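Local coordinates for putative branched-chain amino acid transport system substrate-binding protein (Rhodopseudomonas palustris, PDB 3TX6) that probably serves as the periplasmic solute-binding component of an ABC transporter, capturing aromatic acids such as 4-hydroxyphenylpyruvate in the cleft between its two domains, at residues 197-203 with 221-225; 175-179 with 205-209; 239-245 with 348-354; 78-83 with 98-103. All coordinates share one frame; numbering follows the deposited sequence.

Contact 1 (197-203 with 221-225); sequences GASGTAA and QTHGA. With ENO (3-(4-hydroxy-phenyl)pyruvic acid), chain D.
G200 N donates to G224 O across the contact, 2.9 Å long and nearly straight at 164°, although the donor stands above the carbonyl plane of G224. The second bond between the segments comes from a side chain: Q221 NE2 reaches A203 O at 2.9 Å, bent to 137° and tilted out of its own amide plane. Because the chain of Q221 folds back at chi2 (-79°), OE1 settles 3.3 Å from A203 CB while NE2 also serves Q207 OE1. With an alanine in place of Q221 the amide is gone, and A203 O and Q207 OE1 would probably both be left without this donor. T222 OG1 accepts from G224 N in an ST turn; it also lies 2.9 Å from A198 O and is hydrogen-bonded to Y147 OH. Apolar contact is slight: A203 CB meets A225 CB at 3.8 Å, and T222 CG2 covers G197 CA. At G224 a CB would collide with S199 CB and A198 O, so the loops approach this closely only without one. Both loops then reach the ligand of this periplasmic binding protein. S199 OG, itself bonded to Y143 OH, donates to the carboxylate O1 of ENO at 2.7 Å, while one face of the H223 ring lies against ENO, with C6 over its centre, 3.6 Å above the ring plane. The contact joins the ends of neighbouring parallel strands 193-197 and 218-221 at the start of helix 200-213, with W151 of helix 146-161 touching T222 and F230 of helix 228-234 touching Q221 and A225.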
loop_
_atom_site.group_PDB
_atom_site.type_symbol
_atom_site.label_atom_id
_atom_site.label_comp_id
_atom_site.label_asym_id
_atom_site.label_seq_id
_atom_site.Cartn_x
_atom_site.Cartn_y
_atom_site.Cartn_z
ATOM N N GLY A 197 8.597 10.093 -5.214
ATOM C CA GLY A 197 7.380 9.279 -5.554
ATOM C C GLY A 197 7.750 7.929 -6.177
ATOM O O GLY A 197 7.730 7.722 -7.395
ATOM N N ALA A 198 8.131 6.996 -5.319
ATOM C CA ALA A 198 8.617 5.733 -5.791
ATOM C C ALA A 198 8.333 4.704 -4.680
ATOM O O ALA A 198 7.595 4.988 -3.736
ATOM C CB ALA A 198 10.097 5.851 -6.141
ATOM N N SER A 199 8.897 3.506 -4.806
ATOM C CA SER A 199 8.616 2.417 -3.869
ATOM C C SER A 199 9.778 1.448 -3.905
ATOM O O SER A 199 10.550 1.426 -4.858
ATOM C CB SER A 199 7.338 1.695 -4.251
ATOM O OG SER A 199 7.446 1.110 -5.532
ATOM N N GLY A 200 9.893 0.674 -2.838
ATOM C CA GLY A 200 10.904 -0.354 -2.703
ATOM C C GLY A 200 12.296 0.144 -2.910
ATOM O O GLY A 200 12.684 1.195 -2.351
ATOM N N THR A 201 13.061 -0.625 -3.682
ATOM C CA THR A 201 14.492 -0.371 -3.794
ATOM C C THR A 201 14.672 0.940 -4.558
ATOM O O THR A 201 15.523 1.737 -4.205
ATOM C CB THR A 201 15.256 -1.588 -4.399
ATOM O OG1 THR A 201 14.751 -1.913 -5.695
ATOM C CG2 THR A 201 15.091 -2.773 -3.499
ATOM N N ALA A 202 13.770 1.214 -5.505
ATOM C CA ALA A 202 13.828 2.468 -6.242
ATOM C C ALA A 202 13.624 3.727 -5.367
ATOM O O ALA A 202 14.165 4.786 -5.700
ATOM C CB ALA A 202 12.832 2.409 -7.383
ATOM N N ALA A 203 12.924 3.622 -4.236
ATOM C CA ALA A 203 12.759 4.780 -3.364
ATOM C C ALA A 203 14.089 5.178 -2.686
ATOM O O ALA A 203 14.319 6.351 -2.392
ATOM C CB ALA A 203 11.692 4.518 -2.323
ATOM N N GLN A 221 9.484 10.792 1.787
ATOM C CA GLN A 221 9.255 9.511 1.106
ATOM C C GLN A 221 7.811 9.119 1.274
ATOM O O GLN A 221 7.194 9.394 2.346
ATOM C CB GLN A 221 10.161 8.371 1.621
ATOM C CG GLN A 221 11.638 8.500 1.278
ATOM C CD GLN A 221 11.982 8.085 -0.143
ATOM O OE1 GLN A 221 11.170 7.435 -0.814
ATOM N NE2 GLN A 221 13.201 8.396 -0.602
ATOM N N THR A 222 7.298 8.424 0.243
ATOM C CA THR A 222 5.966 7.859 0.307
ATOM C C THR A 222 5.898 6.540 1.058
ATOM O O THR A 222 6.912 5.963 1.435
ATOM C CB THR A 222 5.405 7.610 -1.107
ATOM O OG1 THR A 222 6.025 6.472 -1.742
ATOM C CG2 THR A 222 5.542 8.852 -2.014
ATOM N N HIS A 223 4.667 6.065 1.253
ATOM C CA HIS A 223 4.427 4.818 1.962
ATOM C C HIS A 223 4.868 3.601 1.161
ATOM O O HIS A 223 4.969 2.521 1.718
ATOM C CB HIS A 223 3.002 4.696 2.498
ATOM C CG HIS A 223 1.894 4.919 1.471
ATOM N ND1 HIS A 223 1.964 5.825 0.465
ATOM C CD2 HIS A 223 0.591 4.413 1.452
ATOM C CE1 HIS A 223 0.758 5.812 -0.200
ATOM N NE2 HIS A 223 -0.053 4.954 0.410
ATOM N N GLY A 224 5.169 3.790 -0.130
ATOM C CA GLY A 224 5.823 2.763 -0.941
ATOM C C GLY A 224 7.228 2.427 -0.498
ATOM O O GLY A 224 7.779 1.395 -0.964
ATOM N N ALA A 225 7.779 3.225 0.435
ATOM C CA ALA A 225 9.123 2.995 0.973
ATOM C C ALA A 225 9.147 2.344 2.375
ATOM O O ALA A 225 10.222 2.105 2.884
ATOM C CB ALA A 225 9.933 4.332 1.017
HETATM O O4 ENO D . 1.741 1.084 -5.572
HETATM C C9 ENO D . 2.374 -0.210 -2.481
HETATM C C8 ENO D . 1.719 -0.233 -1.267
HETATM C C7 ENO D . 1.621 0.922 -0.475
HETATM C C6 ENO D . 2.110 2.109 -0.984
HETATM C C5 ENO D . 2.790 2.145 -2.198
HETATM C C4 ENO D . 2.919 0.980 -2.975
HETATM O O3 ENO D . 0.928 0.846 0.727
HETATM C C3 ENO D . 3.707 0.986 -4.255
HETATM C C2 ENO D . 2.983 1.131 -5.538
HETATM C C1 ENO D . 3.785 1.199 -6.751
HETATM O O2 ENO D . 3.182 1.265 -7.842
HETATM O O1 ENO D . 5.051 1.198 -6.696
#

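Contact 2 (175-179 with 205-209); sequences PDTSV and LPQTS
V179 and L205 reach toward each other tip to tip, the isopropyl group of V179 meeting the isobutyl end of L205 as the apolar centre of the contact. V179 CG2 touches L205 CG at 4.0 Å, and CG1 sits equally far from L205 CD2. The first torsion of V179 (-71°) sets CG2 between the backbone N and the carbonyl carbon, from where it also faces S209 OG at 3.7 Å and the ring of P206, one turn apart on the same helix. L205 extends the other way along the loop: with CG trans to its own N (chi1 174°), CD2 lies 3.7 Å from D176 O and against the backbone of T177, while CD1 comes near T177 O. The loop belongs to the beta-alpha-beta crossover from strand 165-172 through helix 180-189 to strand 193-197 in the sheet of this periplasmic-binding-protein domain, and V179 is the N-cap residue of that helix. The start of one helix is thereby set against the early turns of the next, 200-213, which is kinked at P206. F172 and I141, on strands of the sheet, each touch both V179 and P206. No hydrogen bond runs directly between the segments; instead a water accepts from V179 N at 3.1 Å and is bonded to S209 OG at 2.8 Å. S178 OG bonds to A180 N at the helix start, and D176 OD2 to A173 N in the loop.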
loop_
_atom_site.group_PDB
_atom_site.type_symbol
_atom_site.label_atom_id
_atom_site.label_comp_id
_atom_site.label_asym_id
_atom_site.label_seq_id
_atom_site.Cartn_x
_atom_site.Cartn_y
_atom_site.Cartn_z
ATOM N N PRO A 175 12.627 0.481 -13.788
ATOM C CA PRO A 175 13.855 -0.300 -13.983
ATOM C C PRO A 175 15.199 0.461 -13.956
ATOM O O PRO A 175 16.244 -0.160 -14.092
ATOM C CB PRO A 175 13.658 -0.919 -15.365
ATOM C CG PRO A 175 12.243 -0.737 -15.721
ATOM C CD PRO A 175 11.793 0.490 -15.008
ATOM N N ASP A 176 15.180 1.777 -13.797
ATOM C CA ASP A 176 16.427 2.553 -13.861
ATOM C C ASP A 176 17.313 2.329 -12.655
ATOM O O ASP A 176 16.857 2.312 -11.507
ATOM C CB ASP A 176 16.082 4.065 -13.970
ATOM C CG ASP A 176 15.336 4.426 -15.276
ATOM O OD1 ASP A 176 15.162 3.540 -16.127
ATOM O OD2 ASP A 176 14.908 5.600 -15.449
ATOM N N THR A 177 18.612 2.187 -12.904
ATOM C CA THR A 177 19.566 2.094 -11.789
ATOM C C THR A 177 20.375 3.376 -11.566
ATOM O O THR A 177 21.215 3.419 -10.663
ATOM C CB THR A 177 20.509 0.956 -12.044
ATOM O OG1 THR A 177 21.016 1.153 -13.364
ATOM C CG2 THR A 177 19.739 -0.391 -11.955
ATOM N N SER A 178 20.139 4.389 -12.382
ATOM C CA SER A 178 20.631 5.749 -12.084
ATOM C C SER A 178 19.628 6.885 -12.296
ATOM O O SER A 178 18.897 6.939 -13.295
ATOM C CB SER A 178 21.906 6.079 -12.863
ATOM O OG SER A 178 22.266 7.448 -12.626
ATOM N N VAL A 179 19.671 7.828 -11.354
ATOM C CA VAL A 179 18.922 9.075 -11.467
ATOM C C VAL A 179 19.834 10.292 -11.468
ATOM O O VAL A 179 19.427 11.358 -11.026
ATOM C CB VAL A 179 17.850 9.217 -10.392
ATOM C CG1 VAL A 179 16.715 8.236 -10.675
ATOM C CG2 VAL A 179 18.401 9.127 -8.960
ATOM N N LEU A 205 16.952 4.908 -4.063
ATOM C CA LEU A 205 17.874 5.406 -5.059
ATOM C C LEU A 205 18.040 6.950 -5.075
ATOM O O LEU A 205 19.186 7.482 -4.992
ATOM C CB LEU A 205 17.506 4.841 -6.447
ATOM C CG LEU A 205 18.296 5.383 -7.642
ATOM C CD1 LEU A 205 19.836 5.301 -7.414
ATOM C CD2 LEU A 205 17.834 4.752 -8.968
ATOM N N PRO A 206 16.927 7.691 -5.192
ATOM C CA PRO A 206 17.115 9.113 -5.003
ATOM C C PRO A 206 17.565 9.485 -3.608
ATOM O O PRO A 206 18.192 10.555 -3.478
ATOM C CB PRO A 206 15.745 9.708 -5.335
ATOM C CG PRO A 206 15.049 8.707 -6.197
ATOM C CD PRO A 206 15.555 7.376 -5.663
ATOM N N GLN A 207 17.271 8.701 -2.590
ATOM C CA GLN A 207 17.711 9.064 -1.256
ATOM C C GLN A 207 19.238 9.147 -1.183
ATOM O O GLN A 207 19.796 10.158 -0.734
ATOM C CB GLN A 207 17.237 8.049 -0.244
ATOM C CG GLN A 207 17.403 8.487 1.195
ATOM C CD GLN A 207 16.409 9.529 1.651
ATOM O OE1 GLN A 207 15.275 9.583 1.165
ATOM N NE2 GLN A 207 16.788 10.297 2.665
ATOM N N THR A 208 19.900 8.083 -1.627
ATOM C CA THR A 208 21.368 7.975 -1.622
ATOM C C THR A 208 21.978 8.970 -2.592
ATOM O O THR A 208 22.909 9.716 -2.255
ATOM C CB THR A 208 21.850 6.539 -1.990
ATOM O OG1 THR A 208 21.497 6.188 -3.351
ATOM C CG2 THR A 208 21.280 5.530 -0.998
ATOM N N SER A 209 21.438 8.986 -3.801
ATOM C CA SER A 209 21.978 9.801 -4.852
ATOM C C SER A 209 21.838 11.358 -4.501
ATOM O O SER A 209 22.782 12.155 -4.653
ATOM C CB SER A 209 21.281 9.345 -6.145
ATOM O OG SER A 209 21.560 10.164 -7.238
HETATM O O HOH W 1 21.857 8.152 -9.228
#

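Contact 3 (239-245 with 348-354); sequences EGVLMAS and RILLTVK. With SO4 (sulfate ion), chain B.
The guanidinium of R348, whose CB packs on S245 O across the contact, holds a sulfate at its edge, with the sulfur in its plane. NH1 donates to sulfate O2 at 3.1 Å and NH2 to O4 at 3.0 Å, with a weak third bond from NH1 to O4. With an alanine here those oxygens lose these donors, and the ion, probably from the crystallisation liquor, would probably be held less firmly or lost from this spot. Strands 242-245 and 349-354 form an antiparallel pair in the otherwise largely parallel sheet of this alpha/beta domain, their short axes at 140°. Paired bonds close the ladder at M243 with L351 and at S245 with I349; the straight one from L351 N to M243 O is 2.8 Å. Just before strand 242-245, G240 N donates to V353 O, while T352 OG1, trans to its backbone N (chi1 -167°), gives its proton to V241 O at 2.6 Å. V353 N is buried without a partner. V241 CG1 and V353 CG2 meet at 3.5 Å. At the other end of the pairing from R348, E239 OE2 and K354 NZ form a long salt bridge of 3.9 Å. L242 and L350 turn toward H129 of helix 119-130, whereas selenomethionine M243 and L351 lie on the opposite face beside Y358 of the next strand. On that same face L351 CD1 presses against S245 CB at 3.5 Å.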
loop_
_atom_site.group_PDB
_atom_site.type_symbol
_atom_site.label_atom_id
_atom_site.label_comp_id
_atom_site.label_asym_id
_atom_site.label_seq_id
_atom_site.Cartn_x
_atom_site.Cartn_y
_atom_site.Cartn_z
ATOM N N GLU A 239 19.083 9.005 7.081
ATOM C CA GLU A 239 18.959 9.718 8.357
ATOM C C GLU A 239 18.040 10.919 8.162
ATOM O O GLU A 239 18.180 11.639 7.203
ATOM C CB GLU A 239 20.364 10.127 8.850
ATOM C CG GLU A 239 20.451 11.026 10.096
ATOM C CD GLU A 239 20.269 12.543 9.802
ATOM O OE1 GLU A 239 21.082 13.269 9.068
ATOM O OE2 GLU A 239 19.281 13.008 10.368
ATOM N N GLY A 240 17.070 11.097 9.067
ATOM C CA GLY A 240 16.241 12.315 9.073
ATOM C C GLY A 240 15.116 12.361 8.077
ATOM O O GLY A 240 14.386 13.355 8.035
ATOM N N VAL A 241 14.979 11.297 7.270
ATOM C CA VAL A 241 13.945 11.235 6.231
ATOM C C VAL A 241 12.627 11.361 6.934
ATOM O O VAL A 241 12.488 10.979 8.150
ATOM C CB VAL A 241 14.046 9.924 5.394
ATOM C CG1 VAL A 241 13.585 8.709 6.199
ATOM C CG2 VAL A 241 13.282 10.010 4.053
ATOM N N LEU A 242 11.654 11.937 6.238
ATOM C CA LEU A 242 10.264 11.881 6.734
ATOM C C LEU A 242 9.521 10.973 5.784
ATOM O O LEU A 242 9.640 11.101 4.568
ATOM C CB LEU A 242 9.612 13.265 6.712
ATOM C CG LEU A 242 10.101 14.325 7.692
ATOM C CD1 LEU A 242 10.251 13.776 9.135
ATOM C CD2 LEU A 242 11.425 14.835 7.121
HETATM N N MSE A 243 8.710 10.100 6.351
HETATM C CA MSE A 243 8.120 9.024 5.545
HETATM C C MSE A 243 6.735 8.796 6.025
HETATM O O MSE A 243 6.506 8.639 7.239
HETATM C CB MSE A 243 8.977 7.764 5.691
HETATM C CG MSE A 243 8.241 6.605 5.043
HETATM SE SE MSE A 243 9.214 4.939 5.193
HETATM C CE MSE A 243 10.974 5.378 4.395
ATOM N N ALA A 244 5.787 8.815 5.091
ATOM C CA ALA A 244 4.396 8.478 5.412
ATOM C C ALA A 244 4.353 6.971 5.572
ATOM O O ALA A 244 4.983 6.234 4.790
ATOM C CB ALA A 244 3.442 8.931 4.299
ATOM N N SER A 245 3.655 6.505 6.613
ATOM C CA SER A 245 3.568 5.081 6.900
ATOM C C SER A 245 2.229 4.772 7.479
ATOM O O SER A 245 1.636 5.589 8.146
ATOM C CB SER A 245 4.613 4.734 7.945
ATOM O OG SER A 245 4.609 3.411 8.287
ATOM N N ARG A 348 -2.610 6.578 9.321
ATOM C CA ARG A 348 -1.242 6.979 9.081
ATOM C C ARG A 348 -0.521 7.595 10.255
ATOM O O ARG A 348 -1.100 8.197 11.126
ATOM C CB ARG A 348 -1.155 7.924 7.918
ATOM C CG ARG A 348 -1.419 9.389 8.219
ATOM C CD ARG A 348 -2.837 9.735 8.615
ATOM N NE ARG A 348 -2.908 11.151 8.943
ATOM C CZ ARG A 348 -2.488 11.721 10.068
ATOM N NH1 ARG A 348 -2.002 11.027 11.082
ATOM N NH2 ARG A 348 -2.643 13.015 10.206
ATOM N N ILE A 349 0.777 7.405 10.207
ATOM C CA ILE A 349 1.701 8.054 11.121
ATOM C C ILE A 349 2.814 8.582 10.281
ATOM O O ILE A 349 2.938 8.247 9.091
ATOM C CB ILE A 349 2.254 7.099 12.189
ATOM C CG1 ILE A 349 3.092 5.943 11.555
ATOM C CG2 ILE A 349 1.124 6.540 13.042
ATOM C CD1 ILE A 349 3.746 5.053 12.593
ATOM N N LEU A 350 3.659 9.388 10.895
ATOM C CA LEU A 350 4.795 9.918 10.202
ATOM C C LEU A 350 6.038 9.338 10.866
ATOM O O LEU A 350 6.172 9.334 12.114
ATOM C CB LEU A 350 4.816 11.438 10.335
ATOM C CG LEU A 350 5.903 12.190 9.523
ATOM C CD1 LEU A 350 5.793 12.039 8.004
ATOM C CD2 LEU A 350 5.894 13.680 9.885
ATOM N N LEU A 351 6.917 8.802 10.044
ATOM C CA LEU A 351 8.195 8.200 10.517
ATOM C C LEU A 351 9.353 9.017 10.135
ATOM O O LEU A 351 9.386 9.682 9.072
ATOM C CB LEU A 351 8.422 6.816 9.907
ATOM C CG LEU A 351 7.455 5.689 10.244
ATOM C CD1 LEU A 351 7.797 4.431 9.441
ATOM C CD2 LEU A 351 7.479 5.514 11.748
ATOM N N THR A 352 10.370 8.968 10.993
ATOM C CA THR A 352 11.678 9.392 10.571
ATOM C C THR A 352 12.665 8.237 10.837
ATOM O O THR A 352 12.280 7.197 11.355
ATOM C CB THR A 352 12.069 10.736 11.255
ATOM O OG1 THR A 352 13.205 11.283 10.615
ATOM C CG2 THR A 352 12.326 10.574 12.778
ATOM N N VAL A 353 13.912 8.423 10.411
ATOM C CA VAL A 353 15.010 7.479 10.643
ATOM C C VAL A 353 16.055 8.150 11.525
ATOM O O VAL A 353 16.577 9.219 11.174
ATOM C CB VAL A 353 15.596 7.030 9.307
ATOM C CG1 VAL A 353 16.832 6.180 9.539
ATOM C CG2 VAL A 353 14.568 6.227 8.521
ATOM N N LYS A 354 16.310 7.540 12.699
ATOM C CA LYS A 354 17.371 7.990 13.591
ATOM C C LYS A 354 18.155 6.768 14.070
ATOM O O LYS A 354 17.558 5.780 14.488
ATOM C CB LYS A 354 16.805 8.729 14.828
ATOM C CG LYS A 354 15.840 9.886 14.559
ATOM C CD LYS A 354 16.470 11.051 13.787
ATOM C CE LYS A 354 17.340 11.946 14.659
ATOM N NZ LYS A 354 17.686 13.159 13.878
HETATM S S SO4 B . -1.142 13.663 13.485
HETATM O O1 SO4 B . -0.693 14.747 12.563
HETATM O O2 SO4 B . -0.325 12.434 13.287
HETATM O O3 SO4 B . -0.997 14.125 14.890
HETATM O O4 SO4 B . -2.573 13.370 13.233
#

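Contact 4 (78-83 with 98-103); sequences VTPPTV and ALAPLP. With ENO (3-(4-hydroxy-phenyl)pyruvic acid), chain D.
T79 OG1 is within reach of two acceptors, 2.7 Å from P101 O and 2.9 Å from O4 of ENO. This is the cleft of a two-domain periplasmic binding protein, where the first turn of helix 79-92 meets the loop after strand 96-98. The backbone N of T79, at the helix start just after its N-cap residue V78, donates to carboxylate O2 of ENO at 2.8 Å and 170°, so the helix end would be expected to favour the negative charge. V78 CG1 lies 3.5 Å from O1 of the same carboxylate, and P101 CD lies 3.2 Å from the keto oxygen O4 of ENO. T82 points into the loop. Its OG1 donates back to V78 O at 2.7 Å and also bonds to S76 N, while passing close to A100 CB; a chi1 of -61° puts OG1 beside the backbone N and the methyl CG2 trans to it, facing A98 CB and L102. Farther along the helix, V83 CG2 rests against both L102 CB and P103 CD, the V83 side chain crossing P103 at about a right angle. The CG2 methyl of T79 rests 4.1 Å from P103 CD.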
loop_
_atom_site.group_PDB
_atom_site.type_symbol
_atom_site.label_atom_id
_atom_site.label_comp_id
_atom_site.label_asym_id
_atom_site.label_seq_id
_atom_site.Cartn_x
_atom_site.Cartn_y
_atom_site.Cartn_z
ATOM N N VAL A 78 2.131 -3.606 -6.697
ATOM C CA VAL A 78 2.467 -2.300 -7.259
ATOM C C VAL A 78 1.326 -1.906 -8.200
ATOM O O VAL A 78 0.486 -2.748 -8.550
ATOM C CB VAL A 78 3.867 -2.249 -7.908
ATOM C CG1 VAL A 78 4.958 -2.294 -6.837
ATOM C CG2 VAL A 78 4.025 -3.365 -8.957
ATOM N N THR A 79 1.268 -0.614 -8.532
ATOM C CA THR A 79 0.082 -0.076 -9.206
ATOM C C THR A 79 -0.228 -0.670 -10.578
ATOM O O THR A 79 -1.383 -1.029 -10.804
ATOM C CB THR A 79 0.093 1.472 -9.230
ATOM O OG1 THR A 79 0.123 1.933 -7.870
ATOM C CG2 THR A 79 -1.120 2.027 -9.960
ATOM N N PRO A 80 0.759 -0.814 -11.477
ATOM C CA PRO A 80 0.381 -1.274 -12.829
ATOM C C PRO A 80 -0.329 -2.655 -12.856
ATOM O O PRO A 80 -1.384 -2.781 -13.472
ATOM C CB PRO A 80 1.722 -1.239 -13.604
ATOM C CG PRO A 80 2.455 -0.115 -12.917
ATOM C CD PRO A 80 2.146 -0.358 -11.454
ATOM N N PRO A 81 0.206 -3.661 -12.173
ATOM C CA PRO A 81 -0.539 -4.940 -12.185
ATOM C C PRO A 81 -1.879 -4.864 -11.396
ATOM O O PRO A 81 -2.793 -5.666 -11.626
ATOM C CB PRO A 81 0.440 -5.910 -11.542
ATOM C CG PRO A 81 1.355 -5.071 -10.732
ATOM C CD PRO A 81 1.497 -3.785 -11.513
ATOM N N THR A 82 -1.977 -3.957 -10.413
ATOM C CA THR A 82 -3.185 -3.810 -9.594
ATOM C C THR A 82 -4.324 -3.245 -10.449
ATOM O O THR A 82 -5.497 -3.692 -10.339
ATOM C CB THR A 82 -2.920 -2.925 -8.367
ATOM O OG1 THR A 82 -1.923 -3.545 -7.572
ATOM C CG2 THR A 82 -4.168 -2.728 -7.482
ATOM N N VAL A 83 -3.996 -2.302 -11.336
ATOM C CA VAL A 83 -4.965 -1.827 -12.318
ATOM C C VAL A 83 -5.495 -2.993 -13.167
ATOM O O VAL A 83 -6.715 -3.132 -13.364
ATOM C CB VAL A 83 -4.400 -0.681 -13.166
ATOM C CG1 VAL A 83 -5.304 -0.387 -14.371
ATOM C CG2 VAL A 83 -4.198 0.595 -12.297
ATOM N N ALA A 98 -7.482 -4.602 -3.446
ATOM C CA ALA A 98 -6.208 -4.134 -3.966
ATOM C C ALA A 98 -5.178 -4.047 -2.848
ATOM O O ALA A 98 -5.487 -3.528 -1.772
ATOM C CB ALA A 98 -6.377 -2.794 -4.695
ATOM N N LEU A 99 -3.936 -4.432 -3.175
ATOM C CA LEU A 99 -2.816 -4.361 -2.228
ATOM C C LEU A 99 -1.780 -3.266 -2.608
ATOM O O LEU A 99 -0.746 -3.154 -1.955
ATOM C CB LEU A 99 -2.176 -5.739 -2.051
ATOM C CG LEU A 99 -3.087 -6.875 -1.588
ATOM C CD1 LEU A 99 -2.300 -8.205 -1.442
ATOM C CD2 LEU A 99 -3.874 -6.562 -0.301
ATOM N N ALA A 100 -2.108 -2.451 -3.615
ATOM C CA ALA A 100 -1.357 -1.265 -4.022
ATOM C C ALA A 100 -2.355 -0.177 -4.300
ATOM O O ALA A 100 -3.479 -0.472 -4.628
ATOM C CB ALA A 100 -0.554 -1.522 -5.284
ATOM N N PRO A 101 -1.973 1.077 -4.017
ATOM C CA PRO A 101 -2.896 2.146 -4.347
ATOM C C PRO A 101 -3.078 2.115 -5.895
ATOM O O PRO A 101 -2.232 1.617 -6.666
ATOM C CB PRO A 101 -2.259 3.382 -3.741
ATOM C CG PRO A 101 -0.860 3.068 -3.508
ATOM C CD PRO A 101 -0.680 1.578 -3.546
ATOM N N LEU A 102 -4.244 2.453 -6.330
ATOM C CA LEU A 102 -4.488 2.598 -7.731
ATOM C C LEU A 102 -5.541 3.693 -7.882
ATOM O O LEU A 102 -6.294 3.984 -6.921
ATOM C CB LEU A 102 -5.012 1.270 -8.326
ATOM C CG LEU A 102 -6.445 0.882 -8.062
ATOM C CD1 LEU A 102 -6.918 -0.141 -9.094
ATOM C CD2 LEU A 102 -6.549 0.371 -6.629
ATOM N N PRO A 103 -5.594 4.285 -9.075
ATOM C CA PRO A 103 -6.686 5.184 -9.383
ATOM C C PRO A 103 -7.991 4.385 -9.503
ATOM O O PRO A 103 -8.159 3.582 -10.442
ATOM C CB PRO A 103 -6.280 5.788 -10.739
ATOM C CG PRO A 103 -4.858 5.397 -10.957
ATOM C CD PRO A 103 -4.649 4.143 -10.203
HETATM O O4 ENO D . 1.741 1.084 -5.572
HETATM C C9 ENO D . 2.374 -0.210 -2.481
HETATM C C8 ENO D . 1.719 -0.233 -1.267
HETATM C C7 ENO D . 1.621 0.922 -0.475
HETATM C C6 ENO D . 2.110 2.109 -0.984
HETATM C C5 ENO D . 2.790 2.145 -2.198
HETATM C C4 ENO D . 2.919 0.980 -2.975
HETATM O O3 ENO D . 0.928 0.846 0.727
HETATM C C3 ENO D . 3.707 0.986 -4.255
HETATM C C2 ENO D . 2.983 1.131 -5.538
HETATM C C1 ENO D . 3.785 1.199 -6.751
HETATM O O2 ENO D . 3.182 1.265 -7.842
HETATM O O1 ENO D . 5.051 1.198 -6.696
#

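How the contacts relate
Contacts 1 and 4 face each other across the bound ENO from the two domains: their nearest atoms are about 4 Å apart without touching, and both touch the ligand, which is also bonded to R174, Q282 and H286. Contacts 1, 2 and 3 share the seven-stranded domain. Contact 1 is the middle link: Q221 NE2 probably bonds to Q207 OE1 of contact 2 at 3.0 Å, and Q221 N to L242 O of contact 3 at 2.8 Å. Contacts 1 and 2 also both use helix 200-213. Contacts 2 and 3 are farther from the pocket, their centres 22 and 23 Å from that of contact 4, and touch each other through Q207 and V241.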